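Local coordinates for myosin-2 (Saccharomyces cerevisiae, PDB 6IXO), which carries organelles and other cargo along actin cables as a class V myosin motor, gripping receptor proteins with the globular tail domain described here, at residues 285-288 with 289-293; 304-307 with 308-312; 339-342 with 343-347. All coordinates share one frame; numbering follows the deposited sequence.

Contact 1 of 3, residues 285-288 with 289-293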
loop_
_atom_site.group_PDB
_atom_site.type_symbol
_atom_site.label_atom_id
_atom_site.label_comp_id
_atom_site.label_asym_id
_atom_site.label_seq_id
_atom_site.Cartn_x
_atom_site.Cartn_y
_atom_site.Cartn_z
ATOM N N HIS A 285 19.702 -3.900 7.071
ATOM C CA HIS A 285 20.198 -5.200 7.516
ATOM C C HIS A 285 20.759 -5.968 6.370
ATOM O O HIS A 285 21.744 -6.692 6.547
ATOM C CB HIS A 285 19.097 -6.025 8.205
ATOM C CG HIS A 285 18.530 -5.349 9.414
ATOM N ND1 HIS A 285 17.355 -4.616 9.382
ATOM C CD2 HIS A 285 19.001 -5.251 10.680
ATOM C CE1 HIS A 285 17.110 -4.121 10.582
ATOM N NE2 HIS A 285 18.090 -4.492 11.393
ATOM N N LEU A 286 20.101 -5.884 5.219
ATOM C CA LEU A 286 20.639 -6.519 3.992
ATOM C C LEU A 286 21.926 -5.835 3.536
ATOM O O LEU A 286 22.940 -6.486 3.176
ATOM C CB LEU A 286 19.611 -6.456 2.855
ATOM C CG LEU A 286 18.391 -7.326 3.105
ATOM C CD1 LEU A 286 17.406 -7.106 1.971
ATOM C CD2 LEU A 286 18.879 -8.816 3.137
ATOM N N ILE A 287 21.915 -4.510 3.551
ATOM C CA ILE A 287 23.131 -3.795 3.098
ATOM C C ILE A 287 24.328 -4.183 4.015
ATOM O O ILE A 287 25.455 -4.492 3.559
ATOM C CB ILE A 287 22.895 -2.265 3.101
ATOM C CG1 ILE A 287 21.913 -1.895 1.975
ATOM C CG2 ILE A 287 24.254 -1.452 3.046
ATOM C CD1 ILE A 287 21.361 -0.421 2.065
ATOM N N GLN A 288 24.090 -4.163 5.317
ATOM C CA GLN A 288 25.197 -4.420 6.246
ATOM C C GLN A 288 25.625 -5.895 6.184
ATOM O O GLN A 288 26.779 -6.220 6.406
ATOM C CB GLN A 288 24.788 -4.018 7.660
ATOM C CG GLN A 288 24.811 -2.489 7.873
ATOM C CD GLN A 288 24.175 -2.072 9.196
ATOM O OE1 GLN A 288 24.246 -2.806 10.182
ATOM N NE2 GLN A 288 23.530 -0.887 9.213
ATOM N N THR A 289 24.686 -6.790 5.905
ATOM C CA THR A 289 25.070 -8.199 5.727
ATOM C C THR A 289 25.984 -8.381 4.519
ATOM O O THR A 289 27.037 -9.075 4.595
ATOM C CB THR A 289 23.827 -9.073 5.594
ATOM O OG1 THR A 289 23.138 -9.005 6.837
ATOM C CG2 THR A 289 24.177 -10.566 5.287
ATOM N N ALA A 290 25.598 -7.767 3.404
ATOM C CA ALA A 290 26.444 -7.779 2.201
ATOM C C ALA A 290 27.829 -7.266 2.514
ATOM O O ALA A 290 28.851 -7.832 2.050
ATOM C CB ALA A 290 25.786 -6.942 1.082
ATOM N N LYS A 291 27.918 -6.188 3.299
ATOM C CA LYS A 291 29.266 -5.657 3.646
ATOM C C LYS A 291 30.038 -6.684 4.469
ATOM O O LYS A 291 31.213 -6.957 4.232
ATOM C CB LYS A 291 29.170 -4.351 4.423
ATOM C CG LYS A 291 28.809 -3.147 3.530
ATOM C CD LYS A 291 28.434 -1.894 4.327
ATOM C CE LYS A 291 28.312 -0.643 3.440
ATOM N NZ LYS A 291 27.492 -0.851 2.207
ATOM N N LEU A 292 29.351 -7.274 5.439
ATOM C CA LEU A 292 29.993 -8.215 6.343
ATOM C C LEU A 292 30.595 -9.357 5.524
ATOM O O LEU A 292 31.693 -9.865 5.815
ATOM C CB LEU A 292 28.979 -8.747 7.377
ATOM C CG LEU A 292 29.491 -9.796 8.393
ATOM C CD1 LEU A 292 28.644 -9.784 9.650
ATOM C CD2 LEU A 292 29.438 -11.212 7.808
ATOM N N LEU A 293 29.864 -9.769 4.499
ATOM C CA LEU A 293 30.266 -10.906 3.694
ATOM C C LEU A 293 31.457 -10.560 2.794
ATOM O O LEU A 293 32.100 -11.456 2.257
ATOM C CB LEU A 293 29.098 -11.394 2.864
ATOM C CG LEU A 293 27.936 -12.023 3.651
ATOM C CD1 LEU A 293 26.874 -12.562 2.660
ATOM C CD2 LEU A 293 28.459 -13.180 4.527
HETATM O O HOH W 1 26.597 -3.500 1.153
#
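T289 holds the carbonyl of H285 with two donors. T289 N gives one hydrogen bond to H285 O at 3.0 Å. The hydroxyl T289 OG1 gives a second, at 2.7 Å to the same H285 O. The hydroxyl can do this because OG1 lies beside the backbone N, with chi1 at -65°. The N-H comes in from above the carbonyl plane, while OG1 is tilted 22° from it. The buried hydroxyl thus finds its acceptor within its own helix.

I287 O is also shared. I287 O accepts from K291 N at 3.0 Å and from a water that donates at 2.8 Å. The same water accepts from K291 NZ at 3.0 Å. K291 bends at its last torsion, chi4 48°, which brings the amino group back alongside I287. K291 NZ lies 3.4 Å from I287 CG2, and the two side chains run together in one direction. L286 O and Q288 O take the N-H groups of A290 and L292.

The remaining polar groups are paired with residues beyond 285-293. H285 ND1 and the backbone N of L286 bond to the carboxylate of D238. Q288 OE1 accepts from S312 N, and Q288 NE2 bonds to Q284. A threonine hydroxyl returned to the carbonyl four residues back is a familiar alpha-helix motif, here within helix 284-294 of the DIL domain.

Contact 2 of 3, residues 304-307 with 308-312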
loop_
_atom_site.group_PDB
_atom_site.type_symbol
_atom_site.label_atom_id
_atom_site.label_comp_id
_atom_site.label_asym_id
_atom_site.label_seq_id
_atom_site.Cartn_x
_atom_site.Cartn_y
_atom_site.Cartn_z
ATOM N N ASP A 304 36.540 -4.938 15.048
ATOM C CA ASP A 304 36.071 -3.691 15.647
ATOM C C ASP A 304 35.536 -2.744 14.574
ATOM O O ASP A 304 34.537 -2.055 14.791
ATOM C CB ASP A 304 37.170 -3.001 16.461
ATOM C CG ASP A 304 37.554 -3.781 17.713
ATOM O OD1 ASP A 304 36.699 -4.534 18.227
ATOM O OD2 ASP A 304 38.709 -3.643 18.180
ATOM N N ILE A 305 36.183 -2.721 13.412
ATOM C CA ILE A 305 35.714 -1.875 12.314
ATOM C C ILE A 305 34.369 -2.385 11.753
ATOM O O ILE A 305 33.449 -1.601 11.484
ATOM C CB ILE A 305 36.765 -1.802 11.185
ATOM C CG1 ILE A 305 38.025 -1.089 11.679
ATOM C CG2 ILE A 305 36.217 -1.078 9.964
ATOM C CD1 ILE A 305 39.251 -1.352 10.809
ATOM N N LEU A 306 34.277 -3.700 11.583
ATOM C CA LEU A 306 33.070 -4.350 11.092
ATOM C C LEU A 306 31.873 -4.017 11.993
ATOM O O LEU A 306 30.757 -3.793 11.521
ATOM C CB LEU A 306 33.291 -5.861 11.017
ATOM C CG LEU A 306 32.083 -6.740 10.705
ATOM C CD1 LEU A 306 31.641 -6.492 9.272
ATOM C CD2 LEU A 306 32.433 -8.203 10.906
ATOM N N ARG A 307 32.111 -3.954 13.298
ATOM C CA ARG A 307 31.029 -3.617 14.221
ATOM C C ARG A 307 30.476 -2.218 13.991
ATOM O O ARG A 307 29.265 -2.012 14.084
ATOM C CB ARG A 307 31.498 -3.746 15.655
ATOM C CG ARG A 307 31.805 -5.164 16.048
ATOM C CD ARG A 307 32.420 -5.189 17.441
ATOM N NE ARG A 307 31.482 -4.688 18.444
ATOM C CZ ARG A 307 31.830 -4.383 19.693
ATOM N NH1 ARG A 307 33.090 -4.519 20.083
ATOM N NH2 ARG A 307 30.919 -3.937 20.548
ATOM N N GLY A 308 31.356 -1.257 13.698
ATOM C CA GLY A 308 30.916 0.092 13.366
ATOM C C GLY A 308 30.218 0.173 12.021
ATOM O O GLY A 308 29.272 0.952 11.848
ATOM N N ILE A 309 30.668 -0.622 11.050
ATOM C CA ILE A 309 29.979 -0.673 9.765
ATOM C C ILE A 309 28.590 -1.286 9.927
ATOM O O ILE A 309 27.608 -0.795 9.361
ATOM C CB ILE A 309 30.764 -1.484 8.729
ATOM C CG1 ILE A 309 32.099 -0.785 8.415
ATOM C CG2 ILE A 309 29.924 -1.694 7.486
ATOM C CD1 ILE A 309 33.086 -1.639 7.613
ATOM N N CYS A 310 28.511 -2.338 10.732
ATOM C CA CYS A 310 27.268 -3.092 10.906
ATOM C C CYS A 310 26.476 -2.621 12.119
ATOM O O CYS A 310 26.087 -3.430 12.958
ATOM C CB CYS A 310 27.599 -4.579 11.020
ATOM S SG CYS A 310 28.362 -5.172 9.490
ATOM N N TYR A 311 26.239 -1.312 12.209
ATOM C CA TYR A 311 25.613 -0.729 13.404
ATOM C C TYR A 311 24.165 -1.177 13.598
ATOM O O TYR A 311 23.558 -0.883 14.623
ATOM C CB TYR A 311 25.673 0.819 13.369
ATOM C CG TYR A 311 24.980 1.448 12.172
ATOM C CD1 TYR A 311 23.623 1.739 12.194
ATOM C CD2 TYR A 311 25.692 1.752 11.019
ATOM C CE1 TYR A 311 22.986 2.304 11.092
ATOM C CE2 TYR A 311 25.068 2.313 9.917
ATOM C CZ TYR A 311 23.717 2.591 9.959
ATOM O OH TYR A 311 23.114 3.148 8.858
ATOM N N SER A 312 23.590 -1.870 12.621
ATOM C CA SER A 312 22.222 -2.351 12.799
ATOM C C SER A 312 22.165 -3.831 13.164
ATOM O O SER A 312 21.084 -4.416 13.298
ATOM C CB SER A 312 21.407 -2.098 11.534
ATOM O OG SER A 312 21.325 -0.705 11.280
#
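L306 and C310 make the tight part of this contact. The sulfur SG of C310 packs against the methyl CD1 of L306 at 3.5 Å. The leucine reaches it in two steps. CG stands anti to the backbone N, chi1 172°, and chi2 of 68° then turns CD1 toward the sulfur. C310 SG also lies 3.4 Å from L306 O. L306 O is the acceptor of the shortest backbone hydrogen bond here, from C310 N at 2.8 Å. Main chain and side chain therefore come together on one buried side. L318 of helix 315-323 touches C310 there, and I322 of the same helix touches L306.

This is the C-terminal end of helix 300-309, within the DIL domain of the all-helical cargo-binding tail. C310 is the first residue to leave helical backbone angles, with psi at 51°. It still donates its N-H back to the last turn. Beyond it the chain continues as a loop through Y311 and S312.

The solvent side, with I305, R307 and G308, is looser. I305 and I309 meet only at their methyl ends, CG2 of I305 being 4.0 Å from CD1 of I309. I309 CG1 sits nearer the backbone, 3.5 Å from I305 O. I309 N bonds to I305 O at 3.0 Å. G308 N reaches D304 O only weakly, at 3.5 Å. G308 brings no side chain to this exposed stretch. R307 is exposed as well, its long chain bent at chi3.

The carboxylate of D304 turns to another helix, where OD1 bonds to the hydroxyl of Y341. The Y311 ring has G308 O at its edge, in the ring plane. Y311 also packs on Q284 and Q288 of helix 284-294.

Contact 3 of 3, residues 339-342 with 343-347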
loop_
_atom_site.group_PDB
_atom_site.type_symbol
_atom_site.label_atom_id
_atom_site.label_comp_id
_atom_site.label_asym_id
_atom_site.label_seq_id
_atom_site.Cartn_x
_atom_site.Cartn_y
_atom_site.Cartn_z
ATOM N N LEU A 339 37.251 -15.784 15.921
ATOM C CA LEU A 339 35.989 -16.417 16.311
ATOM C C LEU A 339 35.773 -16.321 17.822
ATOM O O LEU A 339 34.658 -16.093 18.284
ATOM C CB LEU A 339 35.937 -17.885 15.860
ATOM C CG LEU A 339 35.828 -18.183 14.351
ATOM C CD1 LEU A 339 35.856 -19.683 14.076
ATOM C CD2 LEU A 339 34.558 -17.565 13.736
ATOM N N ARG A 340 36.834 -16.470 18.608
ATOM C CA ARG A 340 36.648 -16.401 20.052
ATOM C C ARG A 340 36.486 -14.948 20.481
ATOM O O ARG A 340 35.788 -14.664 21.448
ATOM C CB ARG A 340 37.806 -17.094 20.807
ATOM C CG ARG A 340 39.103 -16.320 20.970
ATOM C CD ARG A 340 40.134 -17.168 21.782
ATOM N NE ARG A 340 40.011 -18.585 21.439
ATOM C CZ ARG A 340 40.875 -19.266 20.688
ATOM N NH1 ARG A 340 41.973 -18.681 20.221
ATOM N NH2 ARG A 340 40.647 -20.547 20.418
ATOM N N TYR A 341 37.108 -14.025 19.757
ATOM C CA TYR A 341 36.906 -12.611 20.040
ATOM C C TYR A 341 35.434 -12.237 19.885
ATOM O O TYR A 341 34.839 -11.576 20.748
ATOM C CB TYR A 341 37.754 -11.751 19.118
ATOM C CG TYR A 341 37.631 -10.264 19.376
ATOM C CD1 TYR A 341 37.914 -9.732 20.623
ATOM C CD2 TYR A 341 37.266 -9.389 18.362
ATOM C CE1 TYR A 341 37.821 -8.369 20.861
ATOM C CE2 TYR A 341 37.171 -8.020 18.590
ATOM C CZ TYR A 341 37.450 -7.517 19.845
ATOM O OH TYR A 341 37.362 -6.165 20.092
ATOM N N VAL A 342 34.853 -12.665 18.772
ATOM C CA VAL A 342 33.447 -12.405 18.511
ATOM C C VAL A 342 32.552 -13.063 19.569
ATOM O O VAL A 342 31.650 -12.418 20.101
ATOM C CB VAL A 342 33.053 -12.901 17.126
ATOM C CG1 VAL A 342 31.550 -12.909 16.983
ATOM C CG2 VAL A 342 33.706 -12.033 16.060
ATOM N N ALA A 343 32.820 -14.334 19.877
ATOM C CA ALA A 343 32.022 -15.085 20.853
ATOM C C ALA A 343 32.090 -14.427 22.228
ATOM O O ALA A 343 31.115 -14.423 22.980
ATOM C CB ALA A 343 32.491 -16.537 20.935
ATOM N N ASP A 344 33.245 -13.852 22.539
ATOM C CA ASP A 344 33.409 -13.128 23.788
ATOM C C ASP A 344 32.663 -11.794 23.776
ATOM O O ASP A 344 32.173 -11.360 24.820
ATOM C CB ASP A 344 34.892 -12.918 24.093
ATOM C CG ASP A 344 35.555 -14.183 24.611
ATOM O OD1 ASP A 344 34.863 -14.962 25.306
ATOM O OD2 ASP A 344 36.753 -14.407 24.316
ATOM N N ILE A 345 32.562 -11.143 22.615
ATOM C CA ILE A 345 31.788 -9.906 22.557
ATOM C C ILE A 345 30.319 -10.230 22.799
ATOM O O ILE A 345 29.597 -9.472 23.461
ATOM C CB ILE A 345 31.956 -9.167 21.224
ATOM C CG1 ILE A 345 33.342 -8.537 21.163
ATOM C CG2 ILE A 345 30.882 -8.078 21.065
ATOM C CD1 ILE A 345 33.649 -7.858 19.864
ATOM N N VAL A 346 29.890 -11.377 22.283
ATOM C CA VAL A 346 28.517 -11.817 22.488
ATOM C C VAL A 346 28.283 -12.171 23.961
ATOM O O VAL A 346 27.336 -11.687 24.573
ATOM C CB VAL A 346 28.164 -13.022 21.605
ATOM C CG1 VAL A 346 26.852 -13.638 22.057
ATOM C CG2 VAL A 346 28.067 -12.598 20.135
ATOM N N LYS A 347 29.150 -12.995 24.542
ATOM C CA LYS A 347 28.938 -13.399 25.932
ATOM C C LYS A 347 29.020 -12.180 26.857
ATOM O O LYS A 347 28.324 -12.119 27.872
ATOM C CB LYS A 347 29.936 -14.486 26.357
ATOM C CG LYS A 347 31.150 -14.003 27.138
ATOM C CD LYS A 347 31.904 -15.165 27.818
ATOM C CE LYS A 347 33.288 -14.732 28.318
ATOM N NZ LYS A 347 33.961 -15.750 29.201
#
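R340 O accepts a hydrogen bond from D344 N at 2.9 Å, the shortest polar bond between 339-342 and 343-347. The carboxylate of D344 folds back over the same turn, because its CG stands beside the backbone N. This puts D344 OD2 only 3.0 Å from R340 O. Both atoms are acceptors, so the approach is not a hydrogen bond and probably costs some energy. The guanidinium of R340 does not touch the carboxylate, since R340 NE is 6.0 Å from D344 OD2. The opposite charges may still attract at that range. With a lysine in place of D344, R340 would probably lose this nearby negative charge and be left beside a second positive one.

Y341 and I345 make an apolar side-chain pair across the contact. The methyl CD1 of I345 lies over one face of the Y341 ring, 4.0 Å from the ring centroid. This is a CH-pi contact. The methyl is offset toward the rim, and the ring atom nearest I345 CD1 is Y341 CE2 at 3.7 Å. CG of Y341 is anti to the backbone N, chi1 -178°, which places the ring where the isoleucine one turn later can cover it. Y341 O meanwhile accepts from I345 N at 3.0 Å. V342 O takes V346 N at 3.0 Å, and L339 O takes A343 N.

Helix 336-350 rests on two others. Y341 and V342 pack on I303 of helix 300-309, and the hydroxyl of Y341 bonds to D304. L339 touches I322 of helix 315-323, while V342, A343 and V346 pack on Q319 of that helix.

Overall arrangement
The three contacts follow one another along the chain at one end of the elongated tail domain. Contact 2 touches both of the others. Its centre is about 10 Å from that of contact 1 and about 14 Å from that of contact 3. Contact 1 joins it where Q288 OE1 meets S312 N at 2.7 Å, tying helix 284-294 to the loop after helix 300-309. Contact 3 joins it where Y341 OH meets D304 OD1 at 2.6 Å. R307 NH1 also packs on I345 CD1 at 3.4 Å. Contacts 1 and 3 do not meet; their nearest atoms are about 8 Å apart. The structure is the apo form, without bound cargo.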